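Local coordinates for uncharacterized protein (Leptospirillum rubarum, PDB 3OMD) that is of unknown function but belongs to the DUF5069 family and folds as a monomeric chain of helices and loops without strands, at residues Met23-Val29 / Leu50-Phe55; Ser56-Leu60 / Gln85-Ser89. The contacts are given in a common frame with arbitrary orientation. Where two conformers were deposited one is given. Numbering follows the deposited sequence.

Interaction 1 (Met23-Val29 / Leu50-Phe55); sequences MDHLKRV and LDQAFF
A buried packing contact near the centre of this all-alpha chain sets the N-terminal end of helix 26-38 against the first turns of helix 50-58. Met23 and Asp24 run extended; His25, with positive phi (69/-29), is the N-cap, and helix follows from Leu26. The CA atoms of His25 and Phe54 lie 7.0 Å apart, those of Val29 and Asp51 6.7 Å. His25 (chi1 t) donates from NE2 to Asp51 OD1 at 2.7 Å, while Leu50 O sits over a ring face. Phe54 (chi1 t) buries most surface: its ring lies oblique to the His25 ring (centroids 5.6 Å, planes at 47°), touches Leu26 CD1 through CZ at 3.9 Å, and has the selenium of selenomethionine Met23 at its edge in a Met-aromatic contact, SE to centroid 5.1 Å. Val29 CG2 meets Phe55 CZ at 3.6 Å. Tyr102 OH hydrogen-bonds with His25 ND1, Lys32 salt-bridges Asp51 OD1 and Asn47 N holds OD2: a buried polar link, every histidine nitrogen and carboxylate oxygen partnered, beside the apolar cluster round Phe54.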
loop_
_atom_site.group_PDB
_atom_site.type_symbol
_atom_site.label_atom_id
_atom_site.label_comp_id
_atom_site.label_asym_id
_atom_site.label_seq_id
_atom_site.Cartn_x
_atom_site.Cartn_y
_atom_site.Cartn_z
HETATM N N MSE A 23 6.092 -0.275 9.554
HETATM C CA MSE A 23 5.602 0.669 8.513
HETATM C C MSE A 23 4.301 0.190 7.872
HETATM O O MSE A 23 4.162 -0.975 7.493
HETATM C CB MSE A 23 6.596 0.884 7.383
HETATM C CG MSE A 23 7.956 0.477 7.592
HETATM SE SE MSE A 23 8.711 1.025 5.930
HETATM C CE MSE A 23 7.201 2.166 5.419
ATOM N N ASP A 24 3.382 1.135 7.690
ATOM C CA ASP A 24 2.192 0.933 6.822
ATOM C C ASP A 24 2.664 0.887 5.358
ATOM O O ASP A 24 3.804 1.255 5.027
ATOM C CB ASP A 24 1.280 2.158 6.940
ATOM C CG ASP A 24 0.564 2.246 8.244
ATOM O OD1 ASP A 24 0.501 1.260 9.032
ATOM O OD2 ASP A 24 0.000 3.349 8.546
ATOM N N HIS A 25 1.759 0.426 4.498
ATOM C CA HIS A 25 1.908 0.345 3.034
ATOM C C HIS A 25 2.926 -0.678 2.535
ATOM O O HIS A 25 2.773 -1.190 1.416
ATOM C CB HIS A 25 2.220 1.719 2.384
ATOM C CG HIS A 25 1.764 1.782 0.966
ATOM N ND1 HIS A 25 0.427 1.712 0.634
ATOM C CD2 HIS A 25 2.453 1.776 -0.209
ATOM C CE1 HIS A 25 0.312 1.700 -0.683
ATOM N NE2 HIS A 25 1.525 1.737 -1.216
ATOM N N LEU A 26 3.974 -0.962 3.331
ATOM C CA LEU A 26 5.095 -1.792 2.806
ATOM C C LEU A 26 4.613 -3.192 2.362
ATOM O O LEU A 26 4.945 -3.645 1.245
ATOM C CB LEU A 26 6.217 -1.866 3.848
ATOM C CG LEU A 26 7.379 -2.788 3.444
ATOM C CD1 LEU A 26 7.987 -2.421 2.083
ATOM C CD2 LEU A 26 8.449 -2.748 4.584
ATOM N N LYS A 27 3.832 -3.895 3.200
ATOM C CA LYS A 27 3.341 -5.229 2.750
ATOM C C LYS A 27 2.514 -5.086 1.467
ATOM O O LYS A 27 2.631 -5.911 0.560
ATOM C CB LYS A 27 2.484 -5.876 3.839
ATOM C CG LYS A 27 3.324 -6.422 5.016
ATOM C CD LYS A 27 2.424 -7.221 5.943
ATOM C CE LYS A 27 3.234 -7.801 7.098
ATOM N NZ LYS A 27 2.366 -8.670 7.982
ATOM N N ARG A 28 1.628 -4.074 1.443
ATOM C CA ARG A 28 0.726 -3.883 0.322
ATOM C C ARG A 28 1.516 -3.641 -0.975
ATOM O O ARG A 28 1.200 -4.208 -2.034
ATOM C CB ARG A 28 -0.179 -2.679 0.621
ATOM C CG ARG A 28 -1.240 -2.420 -0.475
ATOM C CD ARG A 28 -2.210 -1.395 0.041
ATOM N NE ARG A 28 -3.344 -1.227 -0.872
ATOM C CZ ARG A 28 -4.422 -2.009 -0.879
ATOM N NH1 ARG A 28 -4.556 -2.990 0.011
ATOM N NH2 ARG A 28 -5.397 -1.771 -1.766
ATOM N N VAL A 29 2.530 -2.782 -0.901
ATOM C CA VAL A 29 3.306 -2.499 -2.103
ATOM C C VAL A 29 4.266 -3.618 -2.477
ATOM O O VAL A 29 4.587 -3.746 -3.661
ATOM C CB VAL A 29 3.981 -1.097 -2.010
ATOM C CG1 VAL A 29 5.218 -1.095 -1.091
ATOM C CG2 VAL A 29 4.346 -0.598 -3.390
ATOM N N LEU A 50 -0.489 6.620 -4.352
ATOM C CA LEU A 50 -0.292 6.116 -2.980
ATOM C C LEU A 50 1.090 5.427 -2.851
ATOM O O LEU A 50 1.860 5.696 -1.894
ATOM C CB LEU A 50 -1.480 5.257 -2.522
ATOM C CG LEU A 50 -1.470 5.067 -1.009
ATOM C CD1 LEU A 50 -1.493 6.423 -0.218
ATOM C CD2 LEU A 50 -2.650 4.213 -0.632
ATOM N N ASP A 51 1.415 4.560 -3.800
ATOM C CA ASP A 51 2.776 3.977 -3.823
ATOM C C ASP A 51 3.836 5.071 -3.926
ATOM O O ASP A 51 4.860 5.007 -3.262
ATOM C CB ASP A 51 2.952 3.078 -5.047
ATOM C CG ASP A 51 2.156 1.777 -4.975
ATOM O OD1 ASP A 51 1.510 1.461 -3.929
ATOM O OD2 ASP A 51 2.141 1.074 -6.014
ATOM N N GLN A 52 3.570 6.096 -4.734
ATOM C CA GLN A 52 4.542 7.182 -4.940
ATOM C C GLN A 52 4.786 7.875 -3.600
ATOM O O GLN A 52 5.912 8.263 -3.307
ATOM C CB GLN A 52 3.979 8.193 -5.931
ATOM C CG GLN A 52 3.923 7.709 -7.374
ATOM C CD GLN A 52 3.128 8.675 -8.254
ATOM O OE1 GLN A 52 3.288 9.893 -8.114
ATOM N NE2 GLN A 52 2.293 8.140 -9.185
ATOM N N ALA A 53 3.729 8.068 -2.809
ATOM C CA ALA A 53 3.907 8.721 -1.504
ATOM C C ALA A 53 4.828 7.900 -0.593
ATOM O O ALA A 53 5.711 8.438 0.053
ATOM C CB ALA A 53 2.544 9.004 -0.827
ATOM N N PHE A 54 4.659 6.583 -0.592
ATOM C CA PHE A 54 5.501 5.702 0.219
ATOM C C PHE A 54 6.945 5.728 -0.319
ATOM O O PHE A 54 7.924 5.944 0.441
ATOM C CB PHE A 54 4.947 4.269 0.154
ATOM C CG PHE A 54 5.827 3.263 0.825
ATOM C CD1 PHE A 54 5.756 3.073 2.204
ATOM C CD2 PHE A 54 6.693 2.471 0.078
ATOM C CE1 PHE A 54 6.579 2.159 2.842
ATOM C CE2 PHE A 54 7.536 1.567 0.722
ATOM C CZ PHE A 54 7.482 1.418 2.099
ATOM N N PHE A 55 7.101 5.492 -1.629
ATOM C CA PHE A 55 8.454 5.527 -2.180
ATOM C C PHE A 55 9.149 6.881 -1.980
ATOM O O PHE A 55 10.346 6.944 -1.652
ATOM C CB PHE A 55 8.407 5.193 -3.691
ATOM C CG PHE A 55 7.983 3.747 -3.977
ATOM C CD1 PHE A 55 8.475 2.695 -3.216
ATOM C CD2 PHE A 55 7.140 3.460 -5.066
ATOM C CE1 PHE A 55 8.129 1.336 -3.524
ATOM C CE2 PHE A 55 6.786 2.121 -5.367
ATOM C CZ PHE A 55 7.277 1.061 -4.612
#

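Interaction 2 (Ser56-Leu60 / Gln85-Ser89); sequences SFFGL and QSPRS
Arg88, Phe58 and Phe57 have the most surface covered where the end of helix 50-58 meets the turn after helix 75-85. Arg88 extends its side chain (chi1 to chi3 all t) and lays its guanidinium flat on the Phe57 ring, planes at 6°, with CZ 3.5 Å from the ring centroid: a stacked cation-pi pair. Phe57 has chi1 t, and its own carbonyl O takes a hydrogen bond from Arg88 NH2 at 2.9 Å, so one residue holds the guanidinium by ring and backbone; Glu94 binds NE in a salt bridge.

Phe58 (chi1 m) lies nearest Ser86, their CA atoms 5.8 Å apart. Ser86 OG donates to Phe58 O at 2.7 Å, and Phe58 CD1 packs on Ser89 CB at 3.7 Å. Ser86, extended (-143/95), also accepts at OG from Ser89 N (3.2 Å), while Ser89 OG donates to Ser86 O at 2.7 Å. Leu60 CD2 rests on Gln85 CB at 3.7 Å. Water 1 donates to Phe58 O (3.0 Å) and Gln85 O (3.2 Å); water 2 to Gly59 O (3.1 Å) and Gln85 O (2.8 Å).

Gly59 (phi/psi 72/37) ends the helix in a Schellman motif facing the ST motif of Ser86, which leads into the 3-10 turn at Arg88 and Ser89; the hydrogen bonds to Phe58 O and Phe57 O join the C-terminal end of helix 50-58 to the turn after helix 75-85.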
loop_
_atom_site.group_PDB
_atom_site.type_symbol
_atom_site.label_atom_id
_atom_site.label_comp_id
_atom_site.label_asym_id
_atom_site.label_seq_id
_atom_site.Cartn_x
_atom_site.Cartn_y
_atom_site.Cartn_z
ATOM N N SER A 56 8.407 7.965 -2.173
ATOM C CA SER A 56 8.991 9.300 -1.996
ATOM C C SER A 56 9.454 9.487 -0.554
ATOM O O SER A 56 10.582 9.917 -0.300
ATOM C CB SER A 56 7.989 10.407 -2.375
ATOM O OG SER A 56 8.574 11.688 -2.193
ATOM N N PHE A 57 8.600 9.101 0.391
ATOM C CA PHE A 57 8.892 9.351 1.810
ATOM C C PHE A 57 10.207 8.694 2.217
ATOM O O PHE A 57 11.042 9.307 2.906
ATOM C CB PHE A 57 7.750 8.834 2.680
ATOM C CG PHE A 57 7.892 9.239 4.128
ATOM C CD1 PHE A 57 7.242 10.365 4.606
ATOM C CD2 PHE A 57 8.699 8.490 5.004
ATOM C CE1 PHE A 57 7.410 10.752 5.974
ATOM C CE2 PHE A 57 8.853 8.832 6.346
ATOM C CZ PHE A 57 8.218 10.002 6.826
ATOM N N PHE A 58 10.415 7.468 1.727
ATOM C CA PHE A 58 11.572 6.676 2.154
ATOM C C PHE A 58 12.746 6.763 1.206
ATOM O O PHE A 58 13.809 6.220 1.488
ATOM C CB PHE A 58 11.149 5.215 2.468
ATOM C CG PHE A 58 10.248 5.128 3.668
ATOM C CD1 PHE A 58 10.759 5.344 4.953
ATOM C CD2 PHE A 58 8.896 4.887 3.516
ATOM C CE1 PHE A 58 9.928 5.319 6.081
ATOM C CE2 PHE A 58 8.055 4.845 4.658
ATOM C CZ PHE A 58 8.579 5.074 5.916
ATOM N N GLY A 59 12.567 7.488 0.097
ATOM C CA GLY A 59 13.662 7.688 -0.890
ATOM C C GLY A 59 13.955 6.444 -1.686
ATOM O O GLY A 59 15.117 6.162 -2.001
ATOM N N LEU A 60 12.908 5.700 -2.018
ATOM C CA LEU A 60 13.042 4.476 -2.794
ATOM C C LEU A 60 12.642 4.672 -4.240
ATOM O O LEU A 60 11.713 5.418 -4.556
ATOM C CB LEU A 60 12.146 3.399 -2.206
ATOM C CG LEU A 60 12.414 2.996 -0.742
ATOM C CD1 LEU A 60 11.270 2.080 -0.177
ATOM C CD2 LEU A 60 13.803 2.355 -0.547
ATOM N N GLN A 85 18.461 0.555 1.708
ATOM C CA GLN A 85 18.275 1.630 0.749
ATOM C C GLN A 85 17.780 2.925 1.346
ATOM O O GLN A 85 17.816 3.967 0.662
ATOM C CB GLN A 85 17.275 1.191 -0.330
ATOM C CG GLN A 85 17.735 0.003 -1.137
ATOM C CD GLN A 85 18.880 0.392 -2.026
ATOM O OE1 GLN A 85 20.005 -0.010 -1.802
ATOM N NE2 GLN A 85 18.594 1.225 -3.028
ATOM N N SER A 86 17.348 2.892 2.602
ATOM C CA SER A 86 16.625 4.020 3.208
ATOM C C SER A 86 16.996 4.232 4.670
ATOM O O SER A 86 16.430 3.627 5.586
ATOM C CB SER A 86 15.121 3.773 3.116
ATOM O OG SER A 86 14.425 4.857 3.719
ATOM N N PRO A 87 17.956 5.134 4.918
ATOM C CA PRO A 87 18.248 5.494 6.290
ATOM C C PRO A 87 16.988 5.972 7.041
ATOM O O PRO A 87 16.815 5.665 8.221
ATOM C CB PRO A 87 19.226 6.653 6.120
ATOM C CG PRO A 87 19.973 6.267 4.902
ATOM C CD PRO A 87 18.910 5.743 3.972
ATOM N N ARG A 88 16.086 6.681 6.356
ATOM C CA ARG A 88 14.896 7.223 7.059
ATOM C C ARG A 88 14.045 6.062 7.598
ATOM O O ARG A 88 13.456 6.168 8.689
ATOM C CB ARG A 88 14.096 8.148 6.133
ATOM C CG ARG A 88 13.064 8.988 6.879
ATOM C CD ARG A 88 12.366 9.910 5.910
ATOM N NE ARG A 88 11.571 10.945 6.566
ATOM C CZ ARG A 88 10.772 11.776 5.922
ATOM N NH1 ARG A 88 10.148 12.727 6.619
ATOM N NH2 ARG A 88 10.584 11.655 4.589
ATOM N N SER A 89 14.020 4.957 6.848
ATOM C CA SER A 89 13.196 3.799 7.274
ATOM C C SER A 89 13.747 3.112 8.543
ATOM O O SER A 89 13.033 2.305 9.168
ATOM C CB SER A 89 13.108 2.747 6.159
ATOM O OG SER A 89 14.336 2.018 6.022
HETATM O O HOH W 1 16.688 6.920 1.180
HETATM O O HOH W 2 17.754 4.482 -2.121
#

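In the fold
Both interactions use helix 50-58, taking successive parts of it: interaction 1 its first turns close to the centre of the chain, interaction 2 its C-terminal end, the centre of the contact lying about 15 Å from the centre of the chain. The centres of the two contacts are about 11 Å apart, and they touch. Phe55 O and Leu60 N, 2.9 Å apart, probably hydrogen-bond as the helix ends, and Phe54 CE2 packs on Leu60 CD1 at 3.9 Å. The rings of Phe54 and Phe58 also meet, carrying aromatic packing from the interior outward. Chemistry follows depth: in the buried contact one side-chain hydrogen bond lies among apolar groups, whereas the partly exposed one relies on backbone carbonyls, a stacked arginine and bridging waters.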